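Local coordinates for protein metallo-carboxypeptidase (Pseudomonas aeruginosa, PDB 4A38) that probably acts as a zinc-dependent carboxypeptidase of the M14 family, trimming residues from the C-terminal ends of peptide or protein substrates, at residues R41-S46 with L230-A235; V175-H180 with W188-L193; E183-W188 with I347-K352. All coordinates share one frame; numbering follows the deposited sequence.

Contact 1 of 3, residues R41-S46 with L230-A235; sequences RPDLAS and LRTNAA. With BZS (L-benzylsuccinic acid), chain D.
Asp43 and Leu230 face each other with their CA atoms 6.5 Å apart, where two irregular loops run past one another and stay about as close as far as Ala45 and Ala235, 6.1 Å between CA atoms. The carboxylate of Asp43 does most of the binding, by gathering three successive backbone N-H groups. OD1 takes Leu230 N at 2.8 Å on its syn side, the donor lying 27° out of the carboxylate plane. OD2 is gripped twice: Arg231 N reaches its syn lone pair at 2.9 Å, and Thr232 N comes in nearly along the C-O axis. With both oxygens engaged, the carboxylate can hardly rotate, and the turn of chain at 230-232 is held in shape. Ser46 OG hydrogen-bonds His48 ND1 and lies 2.9 Å from Thr232 OG1. One water bridges the loops, accepting from Ala45 N and from Thr232 OG1; the water in turn donates to the carbonyl O of Asn233. Ala45 CB rests 3.7 Å from Ala234 O. Turned from the backbone N at chi1 and bent at chi2, the chain of Arg231 leads away from Asp43 to the inhibitor benzylsuccinate. There NH1 donates a hydrogen bond to O2 at 2.6 Å, and NH2 donates one to O3 at 2.8 Å. Asp238 forms a salt bridge with Arg231 NE. The loop 41-46 joins strands 36-39 and 53-57 of the N-terminal nine-stranded sheet, and 230-235 belongs to the connection between helices 222-226 and 252-264 of the carboxypeptidase region.

Contact 2 of 3, residues V175-H180 with W188-L193; sequences VIAQQH and WFMEGL. With ZN (zinc ion), chain C; BZS (L-benzylsuccinic acid), chain D.
In the central sheet of the zinc carboxypeptidase fold, strand 171-177 ends just before the metal site, and helix 185-196 packs back across it through Met190. The short axes pass 9.1 Å apart and are inclined, with N-to-C directions 142° apart. Bends at both chi2 and chi3 lay the thioether of Met190 along the strand. Its CG sits 3.5 Å from Ala177 CB. SD is 3.6 Å from Val175 CG1, and the methyl CE ends close to the carbonyl O of Val175, at 3.2 Å. The side chains of Val175 and Met190 lie alongside each other and point opposite ways. The same CG1 of Val175 also reaches Phe189 CE1 and Leu193 CD1, both at 4.3 Å, so one methyl group meets three helix residues. This is the strand-loop-helix connection that carries two of the zinc ligands of the M14 family, His180 and Glu183, between its strand and its helix. His180 binds the zinc ion through ND1 at 2.1 Å, while Asp238 receives its NE2 hydrogen bond and fixes the rotation of the ring. Benzylsuccinate chelates the same metal through O1 and O2. Leu216 of strand 212-217 lies against Val175, Met190 and Leu193, and helix 366-383 packs on Phe189 and Leu193.

Contact 3 of 3, residues E183-W188 with I347-K352; sequences EHMAEW and IEMPFK. With ZN (zinc ion), chain C; BZS (L-benzylsuccinic acid), chain D.
Met185 places its CG between the backbone N and the carbonyl carbon (chi1 54°) and then bends at chi2 and chi3, which carries its methyl group over Phe351. CE stands 3.4 Å from the ring centroid and only 8° off the ring normal, a CH-pi contact over the middle of the face. SD follows at 4.1 Å from the same centroid and completes a Met-aromatic contact, the thioether lying across the ring. Met349 approaches Met185 from the strand and runs alongside it, pointing the other way: its CE lies 3.4 Å from the carbonyl O of Met185 and 3.9 Å from Met185 CG. Here the first part of helix 185-196 packs on strand 343-350 of the central sheet of the M14 peptidase fold, where the metal ligands and the predicted proton donor/acceptor Glu348 come together. Glu183 lies at the edge of the Phe351 ring, its CG in the ring plane and 4.0 Å from CZ, with the carboxylate turned 80° from the ring. Extended beyond CG, Glu183 reaches the zinc ion with both oxygens, OE1 at 2.2 Å and OE2 at 2.4 Å. The metal lies nearly in the carboxylate plane, and this chelation fixes the rotation of the group; OE1 takes a further hydrogen bond from Gly274 N. Glu348 has its OE2 3.1 Å from O1 of benzylsuccinate, an oxygen that also binds the zinc ion. His180 and His273 supply the remaining protein ligands of the metal. Helix 366-383 flanks the methionines, with Ser369 touching Met185 and Met349, and Leu372 touching Met349.

Each contact supplies residues to the benzylsuccinate site: Arg231 from contact 1, His180 from contact 2, and Glu183 with Glu348 from contact 3. Contacts 2 and 3 share Trp188 and helix 185-196, and their centres lie about 8 Å apart; Gln178 of contact 2 probably hydrogen-bonds the backbone of contact 3, OE1 to Glu187 N at 3.2 Å. Contact 1 is farther off, its centre about 20 Å from that of contact 2 and about 18 Å from that of contact 3, yet Arg231 brings it to the site: its NH1 is 3.0 Å from His180 CE1 and 4.1 Å from Glu183 OE2. Along the chain, contact 2 is nested within the loop closed by contact 1, whereas contact 3 crosses both.

Contact 1 of 3, residues R41-S46 with L230-A235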
loop_
_atom_site.group_PDB
_atom_site.type_symbol
_atom_site.label_atom_id
_atom_site.label_comp_id
_atom_site.label_asym_id
_atom_site.label_seq_id
_atom_site.Cartn_x
_atom_site.Cartn_y
_atom_site.Cartn_z
ATOM N N ARG A 41 -3.837 1.781 19.020
ATOM C CA ARG A 41 -4.882 2.797 19.024
ATOM C C ARG A 41 -5.869 2.630 17.857
ATOM O O ARG A 41 -5.462 2.387 16.718
ATOM C CB ARG A 41 -4.268 4.196 18.940
ATOM C CG ARG A 41 -5.277 5.331 19.158
ATOM C CD ARG A 41 -4.888 6.600 18.389
ATOM N NE ARG A 41 -5.116 6.429 16.957
ATOM C CZ ARG A 41 -4.177 6.561 16.025
ATOM N NH1 ARG A 41 -2.937 6.874 16.379
ATOM N NH2 ARG A 41 -4.473 6.371 14.743
ATOM N N PRO A 42 -7.180 2.750 18.137
ATOM C CA PRO A 42 -8.211 2.619 17.098
ATOM C C PRO A 42 -8.114 3.832 16.163
ATOM O O PRO A 42 -7.612 4.876 16.572
ATOM C CB PRO A 42 -9.518 2.637 17.898
ATOM C CG PRO A 42 -9.106 2.151 19.264
ATOM C CD PRO A 42 -7.790 2.846 19.474
ATOM N N ASP A 43 -8.585 3.698 14.924
ATOM C CA ASP A 43 -8.560 4.795 13.953
ATOM C C ASP A 43 -9.283 6.040 14.486
ATOM O O ASP A 43 -10.179 5.939 15.331
ATOM C CB ASP A 43 -9.255 4.373 12.645
ATOM C CG ASP A 43 -8.378 3.512 11.754
ATOM O OD1 ASP A 43 -7.291 3.080 12.191
ATOM O OD2 ASP A 43 -8.788 3.263 10.596
ATOM N N LEU A 44 -8.907 7.205 13.959
ATOM C CA LEU A 44 -9.509 8.490 14.347
ATOM C C LEU A 44 -11.025 8.465 14.545
ATOM O O LEU A 44 -11.534 8.871 15.596
ATOM C CB LEU A 44 -9.183 9.566 13.299
ATOM C CG LEU A 44 -7.995 10.496 13.538
ATOM C CD1 LEU A 44 -7.920 11.525 12.431
ATOM C CD2 LEU A 44 -8.169 11.199 14.866
ATOM N N ALA A 45 -11.746 8.004 13.529
ATOM C CA ALA A 45 -13.203 7.957 13.599
ATOM C C ALA A 45 -13.810 6.608 13.218
ATOM O O ALA A 45 -14.887 6.547 12.631
ATOM C CB ALA A 45 -13.807 9.073 12.733
ATOM N N SER A 46 -13.111 5.524 13.524
ATOM C CA SER A 46 -13.649 4.191 13.256
ATOM C C SER A 46 -13.007 3.219 14.232
ATOM O O SER A 46 -11.954 3.502 14.797
ATOM C CB SER A 46 -13.413 3.755 11.797
ATOM O OG SER A 46 -12.079 3.354 11.570
ATOM N N LEU A 230 -5.341 2.708 10.246
ATOM C CA LEU A 230 -5.201 1.464 9.504
ATOM C C LEU A 230 -6.105 1.465 8.291
ATOM O O LEU A 230 -5.648 1.308 7.162
ATOM C CB LEU A 230 -5.599 0.239 10.343
ATOM C CG LEU A 230 -5.875 -1.039 9.513
ATOM C CD1 LEU A 230 -4.576 -1.603 8.945
ATOM C CD2 LEU A 230 -6.552 -2.103 10.372
ATOM N N ARG A 231 -7.389 1.689 8.537
ATOM C CA ARG A 231 -8.402 1.576 7.496
ATOM C C ARG A 231 -9.119 2.785 6.907
ATOM O O ARG A 231 -9.381 2.832 5.700
ATOM C CB ARG A 231 -9.468 0.612 8.025
ATOM C CG ARG A 231 -10.433 0.065 7.001
ATOM C CD ARG A 231 -9.781 -1.053 6.211
ATOM N NE ARG A 231 -10.691 -1.558 5.201
ATOM C CZ ARG A 231 -10.365 -2.470 4.295
ATOM N NH1 ARG A 231 -9.137 -2.982 4.280
ATOM N NH2 ARG A 231 -11.259 -2.845 3.387
ATOM N N THR A 232 -9.446 3.760 7.745
ATOM C CA THR A 232 -10.241 4.885 7.273
ATOM C C THR A 232 -9.576 6.242 7.126
ATOM O O THR A 232 -8.464 6.451 7.609
ATOM C CB THR A 232 -11.486 5.037 8.181
ATOM O OG1 THR A 232 -11.075 5.110 9.550
ATOM C CG2 THR A 232 -12.404 3.834 8.022
ATOM N N ASN A 233 -10.256 7.153 6.422
ATOM C CA ASN A 233 -9.747 8.504 6.273
ATOM C C ASN A 233 -10.161 9.265 7.527
ATOM O O ASN A 233 -10.747 8.681 8.444
ATOM C CB ASN A 233 -10.268 9.180 4.988
ATOM C CG ASN A 233 -11.757 9.510 5.022
ATOM O OD1 ASN A 233 -12.488 9.152 5.946
ATOM N ND2 ASN A 233 -12.210 10.204 3.986
ATOM N N ALA A 234 -9.853 10.555 7.583
ATOM C CA ALA A 234 -10.165 11.346 8.769
ATOM C C ALA A 234 -11.624 11.248 9.200
ATOM O O ALA A 234 -11.912 11.154 10.395
ATOM C CB ALA A 234 -9.781 12.816 8.541
ATOM N N ALA A 235 -12.534 11.252 8.229
ATOM C CA ALA A 235 -13.967 11.197 8.519
ATOM C C ALA A 235 -14.452 9.855 9.048
ATOM O O ALA A 235 -15.560 9.759 9.574
ATOM C CB ALA A 235 -14.766 11.584 7.274
HETATM C C1 BZS D . -7.527 -4.701 1.273
HETATM C C2 BZS D . -8.456 -5.652 0.513
HETATM C CA BZS D . -9.395 -4.836 -0.373
HETATM C C BZS D . -10.457 -4.147 0.487
HETATM C CB BZS D . -10.085 -5.722 -1.409
HETATM O O1 BZS D . -6.335 -4.628 0.909
HETATM O O2 BZS D . -8.036 -4.026 2.191
HETATM O O3 BZS D . -11.009 -4.828 1.375
HETATM O O4 BZS D . -10.711 -2.948 0.240
HETATM O O HOH W 1 -10.792 7.483 11.015
#

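Contact 2 of 3, residues V175-H180 with W188-L193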
loop_
_atom_site.group_PDB
_atom_site.type_symbol
_atom_site.label_atom_id
_atom_site.label_comp_id
_atom_site.label_asym_id
_atom_site.label_seq_id
_atom_site.Cartn_x
_atom_site.Cartn_y
_atom_site.Cartn_z
ATOM N N VAL A 175 -2.798 4.235 -11.859
ATOM C CA VAL A 175 -2.260 3.500 -10.730
ATOM C C VAL A 175 -2.405 4.370 -9.492
ATOM O O VAL A 175 -1.778 5.420 -9.417
ATOM C CB VAL A 175 -0.759 3.215 -10.918
ATOM C CG1 VAL A 175 -0.236 2.405 -9.751
ATOM C CG2 VAL A 175 -0.514 2.513 -12.244
ATOM N N ILE A 176 -3.228 3.957 -8.530
ATOM C CA ILE A 176 -3.389 4.739 -7.308
ATOM C C ILE A 176 -3.034 3.848 -6.118
ATOM O O ILE A 176 -3.157 2.609 -6.192
ATOM C CB ILE A 176 -4.829 5.312 -7.168
ATOM C CG1 ILE A 176 -5.798 4.262 -6.612
ATOM C CG2 ILE A 176 -5.294 5.836 -8.519
ATOM C CD1 ILE A 176 -5.780 2.952 -7.364
ATOM N N ALA A 177 -2.589 4.463 -5.028
ATOM C CA ALA A 177 -2.168 3.669 -3.893
ATOM C C ALA A 177 -2.489 4.142 -2.493
ATOM O O ALA A 177 -2.656 5.330 -2.226
ATOM C CB ALA A 177 -0.662 3.417 -3.995
ATOM N N GLN A 178 -2.578 3.158 -1.607
ATOM C CA GLN A 178 -2.810 3.342 -0.178
ATOM C C GLN A 178 -4.099 4.040 0.263
ATOM O O GLN A 178 -4.060 4.953 1.105
ATOM C CB GLN A 178 -1.577 4.039 0.447
ATOM C CG GLN A 178 -1.237 3.610 1.889
ATOM C CD GLN A 178 0.175 4.017 2.303
ATOM O OE1 GLN A 178 1.080 4.029 1.482
ATOM N NE2 GLN A 178 0.366 4.343 3.582
ATOM N N GLN A 179 -5.232 3.620 -0.297
ATOM C CA GLN A 179 -6.525 4.173 0.116
ATOM C C GLN A 179 -6.662 3.794 1.589
ATOM O O GLN A 179 -7.322 4.474 2.371
ATOM C CB GLN A 179 -7.685 3.544 -0.660
ATOM C CG GLN A 179 -7.784 3.947 -2.121
ATOM C CD GLN A 179 -9.066 3.456 -2.752
ATOM O OE1 GLN A 179 -10.149 3.988 -2.480
ATOM N NE2 GLN A 179 -8.958 2.427 -3.597
ATOM N N HIS A 180 -6.040 2.674 1.939
ATOM C CA HIS A 180 -6.028 2.181 3.312
ATOM C C HIS A 180 -4.692 2.640 3.910
ATOM O O HIS A 180 -3.620 2.123 3.563
ATOM C CB HIS A 180 -6.178 0.649 3.312
ATOM C CG HIS A 180 -7.541 0.196 2.874
ATOM N ND1 HIS A 180 -7.768 -1.021 2.267
ATOM C CD2 HIS A 180 -8.748 0.810 2.945
ATOM C CE1 HIS A 180 -9.054 -1.132 1.977
ATOM N NE2 HIS A 180 -9.669 -0.037 2.382
ATOM N N TRP A 188 5.411 2.544 -1.156
ATOM C CA TRP A 188 6.758 2.084 -1.494
ATOM C C TRP A 188 6.751 1.589 -2.948
ATOM O O TRP A 188 7.670 1.865 -3.715
ATOM C CB TRP A 188 7.213 0.968 -0.549
ATOM C CG TRP A 188 7.680 1.478 0.780
ATOM C CD1 TRP A 188 7.056 1.333 1.989
ATOM C CD2 TRP A 188 8.852 2.264 1.024
ATOM N NE1 TRP A 188 7.770 1.987 2.969
ATOM C CE2 TRP A 188 8.876 2.565 2.401
ATOM C CE3 TRP A 188 9.884 2.745 0.211
ATOM C CZ2 TRP A 188 9.893 3.328 2.980
ATOM C CZ3 TRP A 188 10.891 3.500 0.783
ATOM C CH2 TRP A 188 10.889 3.785 2.155
ATOM N N PHE A 189 5.687 0.887 -3.320
ATOM C CA PHE A 189 5.492 0.369 -4.670
ATOM C C PHE A 189 5.547 1.557 -5.649
ATOM O O PHE A 189 6.229 1.501 -6.674
ATOM C CB PHE A 189 4.119 -0.337 -4.719
ATOM C CG PHE A 189 3.689 -0.810 -6.091
ATOM C CD1 PHE A 189 3.133 0.082 -7.009
ATOM C CD2 PHE A 189 3.802 -2.154 -6.451
ATOM C CE1 PHE A 189 2.694 -0.354 -8.261
ATOM C CE2 PHE A 189 3.362 -2.601 -7.713
ATOM C CZ PHE A 189 2.811 -1.702 -8.611
ATOM N N MET A 190 4.837 2.636 -5.324
ATOM C CA MET A 190 4.825 3.827 -6.169
ATOM C C MET A 190 6.213 4.475 -6.301
ATOM O O MET A 190 6.577 4.939 -7.375
ATOM C CB MET A 190 3.824 4.851 -5.631
ATOM C CG MET A 190 2.398 4.324 -5.512
ATOM S SD MET A 190 1.760 3.742 -7.085
ATOM C CE MET A 190 0.965 5.243 -7.731
ATOM N N GLU A 191 6.982 4.515 -5.212
ATOM C CA GLU A 191 8.324 5.091 -5.260
ATOM C C GLU A 191 9.178 4.341 -6.272
ATOM O O GLU A 191 9.883 4.945 -7.080
ATOM C CB GLU A 191 9.001 5.020 -3.894
ATOM C CG GLU A 191 10.461 5.452 -3.905
ATOM C CD GLU A 191 11.033 5.610 -2.512
ATOM O OE1 GLU A 191 10.385 6.275 -1.677
ATOM O OE2 GLU A 191 12.134 5.082 -2.249
ATOM N N GLY A 192 9.118 3.015 -6.213
ATOM C CA GLY A 192 9.888 2.217 -7.147
ATOM C C GLY A 192 9.439 2.476 -8.568
ATOM O O GLY A 192 10.258 2.633 -9.480
ATOM N N LEU A 193 8.125 2.535 -8.764
ATOM C CA LEU A 193 7.572 2.762 -10.091
ATOM C C LEU A 193 8.037 4.102 -10.640
ATOM O O LEU A 193 8.502 4.178 -11.774
ATOM C CB LEU A 193 6.040 2.700 -10.042
ATOM C CG LEU A 193 5.241 2.805 -11.345
ATOM C CD1 LEU A 193 3.822 2.314 -11.089
ATOM C CD2 LEU A 193 5.230 4.235 -11.861
HETATM ZN ZN ZN C . -6.400 -2.297 1.402
HETATM C C1 BZS D . -7.527 -4.701 1.273
HETATM C C2 BZS D . -8.456 -5.652 0.513
HETATM C CA BZS D . -9.395 -4.836 -0.373
HETATM C C BZS D . -10.457 -4.147 0.487
HETATM C CB BZS D . -10.085 -5.722 -1.409
HETATM O O1 BZS D . -6.335 -4.628 0.909
HETATM O O2 BZS D . -8.036 -4.026 2.191
HETATM O O3 BZS D . -11.009 -4.828 1.375
HETATM O O4 BZS D . -10.711 -2.948 0.240
#

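Contact 3 of 3, residues E183-W188 with I347-K352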
loop_
_atom_site.group_PDB
_atom_site.type_symbol
_atom_site.label_atom_id
_atom_site.label_comp_id
_atom_site.label_asym_id
_atom_site.label_seq_id
_atom_site.Cartn_x
_atom_site.Cartn_y
_atom_site.Cartn_z
ATOM N N GLU A 183 -1.572 0.399 5.053
ATOM C CA GLU A 183 -0.888 -0.411 4.051
ATOM C C GLU A 183 0.271 0.321 3.349
ATOM O O GLU A 183 0.282 0.499 2.126
ATOM C CB GLU A 183 -1.933 -0.923 3.044
ATOM C CG GLU A 183 -2.887 -1.990 3.648
ATOM C CD GLU A 183 -4.172 -2.192 2.843
ATOM O OE1 GLU A 183 -4.202 -1.879 1.623
ATOM O OE2 GLU A 183 -5.171 -2.672 3.435
ATOM N N HIS A 184 1.263 0.712 4.147
ATOM C CA HIS A 184 2.431 1.453 3.676
ATOM C C HIS A 184 3.246 0.864 2.532
ATOM O O HIS A 184 3.925 1.600 1.804
ATOM C CB HIS A 184 3.333 1.761 4.866
ATOM C CG HIS A 184 2.702 2.703 5.843
ATOM N ND1 HIS A 184 2.981 4.050 5.860
ATOM C CD2 HIS A 184 1.727 2.509 6.764
ATOM C CE1 HIS A 184 2.203 4.647 6.746
ATOM N NE2 HIS A 184 1.433 3.735 7.309
ATOM N N MET A 185 3.191 -0.452 2.365
ATOM C CA MET A 185 3.910 -1.088 1.272
ATOM C C MET A 185 3.424 -0.490 -0.045
ATOM O O MET A 185 4.160 -0.459 -1.038
ATOM C CB MET A 185 3.643 -2.600 1.268
ATOM C CG MET A 185 2.162 -2.966 1.257
ATOM S SD MET A 185 1.414 -2.966 2.898
ATOM C CE MET A 185 2.144 -4.480 3.565
ATOM N N ALA A 186 2.190 0.007 -0.045
ATOM C CA ALA A 186 1.613 0.572 -1.259
ATOM C C ALA A 186 2.373 1.771 -1.799
ATOM O O ALA A 186 2.700 1.798 -2.993
ATOM C CB ALA A 186 0.130 0.934 -1.034
ATOM N N GLU A 187 2.668 2.764 -0.955
ATOM C CA GLU A 187 3.409 3.920 -1.471
ATOM C C GLU A 187 4.838 3.530 -1.849
ATOM O O GLU A 187 5.412 4.121 -2.761
ATOM C CB GLU A 187 3.423 5.105 -0.489
ATOM C CG GLU A 187 4.156 6.329 -1.070
ATOM C CD GLU A 187 3.551 7.663 -0.631
ATOM O OE1 GLU A 187 3.095 7.763 0.531
ATOM O OE2 GLU A 187 3.547 8.618 -1.446
ATOM N N TRP A 188 5.411 2.544 -1.156
ATOM C CA TRP A 188 6.758 2.084 -1.494
ATOM C C TRP A 188 6.751 1.589 -2.948
ATOM O O TRP A 188 7.670 1.865 -3.715
ATOM C CB TRP A 188 7.213 0.968 -0.549
ATOM C CG TRP A 188 7.680 1.478 0.780
ATOM C CD1 TRP A 188 7.056 1.333 1.989
ATOM C CD2 TRP A 188 8.852 2.264 1.024
ATOM N NE1 TRP A 188 7.770 1.987 2.969
ATOM C CE2 TRP A 188 8.876 2.565 2.401
ATOM C CE3 TRP A 188 9.884 2.745 0.211
ATOM C CZ2 TRP A 188 9.893 3.328 2.980
ATOM C CZ3 TRP A 188 10.891 3.500 0.783
ATOM C CH2 TRP A 188 10.889 3.785 2.155
ATOM N N ILE A 347 -3.726 -4.867 -6.456
ATOM C CA ILE A 347 -2.470 -5.556 -6.219
ATOM C C ILE A 347 -2.273 -5.685 -4.719
ATOM O O ILE A 347 -2.435 -4.721 -3.971
ATOM C CB ILE A 347 -1.289 -4.786 -6.854
ATOM C CG1 ILE A 347 -1.495 -4.671 -8.368
ATOM C CG2 ILE A 347 0.027 -5.489 -6.550
ATOM C CD1 ILE A 347 -1.571 -6.003 -9.075
ATOM N N GLU A 348 -1.926 -6.885 -4.278
ATOM C CA GLU A 348 -1.734 -7.124 -2.860
ATOM C C GLU A 348 -0.332 -7.565 -2.488
ATOM O O GLU A 348 0.176 -8.555 -3.004
ATOM C CB GLU A 348 -2.726 -8.180 -2.371
ATOM C CG GLU A 348 -4.188 -7.815 -2.524
ATOM C CD GLU A 348 -4.689 -6.965 -1.397
ATOM O OE1 GLU A 348 -3.886 -6.610 -0.507
ATOM O OE2 GLU A 348 -5.892 -6.655 -1.401
ATOM N N MET A 349 0.285 -6.829 -1.572
ATOM C CA MET A 349 1.608 -7.175 -1.083
ATOM C C MET A 349 1.426 -7.586 0.387
ATOM O O MET A 349 0.604 -7.011 1.112
ATOM C CB MET A 349 2.564 -5.990 -1.230
ATOM C CG MET A 349 3.040 -5.754 -2.656
ATOM S SD MET A 349 3.949 -4.180 -2.834
ATOM C CE MET A 349 2.582 -3.020 -2.647
ATOM N N PRO A 350 2.174 -8.603 0.839
ATOM C CA PRO A 350 2.088 -9.110 2.216
ATOM C C PRO A 350 2.766 -8.323 3.332
ATOM O O PRO A 350 3.812 -7.718 3.124
ATOM C CB PRO A 350 2.690 -10.493 2.093
ATOM C CG PRO A 350 3.822 -10.249 1.103
ATOM C CD PRO A 350 3.106 -9.421 0.037
ATOM N N PHE A 351 2.159 -8.342 4.515
ATOM C CA PHE A 351 2.747 -7.695 5.683
ATOM C C PHE A 351 3.767 -8.683 6.240
ATOM O O PHE A 351 4.687 -8.310 6.971
ATOM C CB PHE A 351 1.698 -7.401 6.759
ATOM C CG PHE A 351 0.981 -6.105 6.564
ATOM C CD1 PHE A 351 -0.105 -6.018 5.700
ATOM C CD2 PHE A 351 1.409 -4.954 7.231
ATOM C CE1 PHE A 351 -0.756 -4.800 5.501
ATOM C CE2 PHE A 351 0.765 -3.735 7.036
ATOM C CZ PHE A 351 -0.317 -3.659 6.171
ATOM N N LYS A 352 3.584 -9.955 5.895
ATOM C CA LYS A 352 4.489 -11.014 6.349
ATOM C C LYS A 352 5.656 -11.114 5.369
ATOM O O LYS A 352 6.491 -10.211 5.305
ATOM C CB LYS A 352 3.734 -12.348 6.441
ATOM C CG LYS A 352 2.644 -12.335 7.505
ATOM C CD LYS A 352 1.848 -13.632 7.561
ATOM C CE LYS A 352 0.756 -13.538 8.621
ATOM N NZ LYS A 352 -0.175 -14.705 8.586
HETATM ZN ZN ZN C . -6.400 -2.297 1.402
HETATM C C1 BZS D . -7.527 -4.701 1.273
HETATM C C2 BZS D . -8.456 -5.652 0.513
HETATM C CA BZS D . -9.395 -4.836 -0.373
HETATM C C BZS D . -10.457 -4.147 0.487
HETATM C CB BZS D . -10.085 -5.722 -1.409
HETATM O O1 BZS D . -6.335 -4.628 0.909
HETATM O O2 BZS D . -8.036 -4.026 2.191
HETATM O O3 BZS D . -11.009 -4.828 1.375
HETATM O O4 BZS D . -10.711 -2.948 0.240
#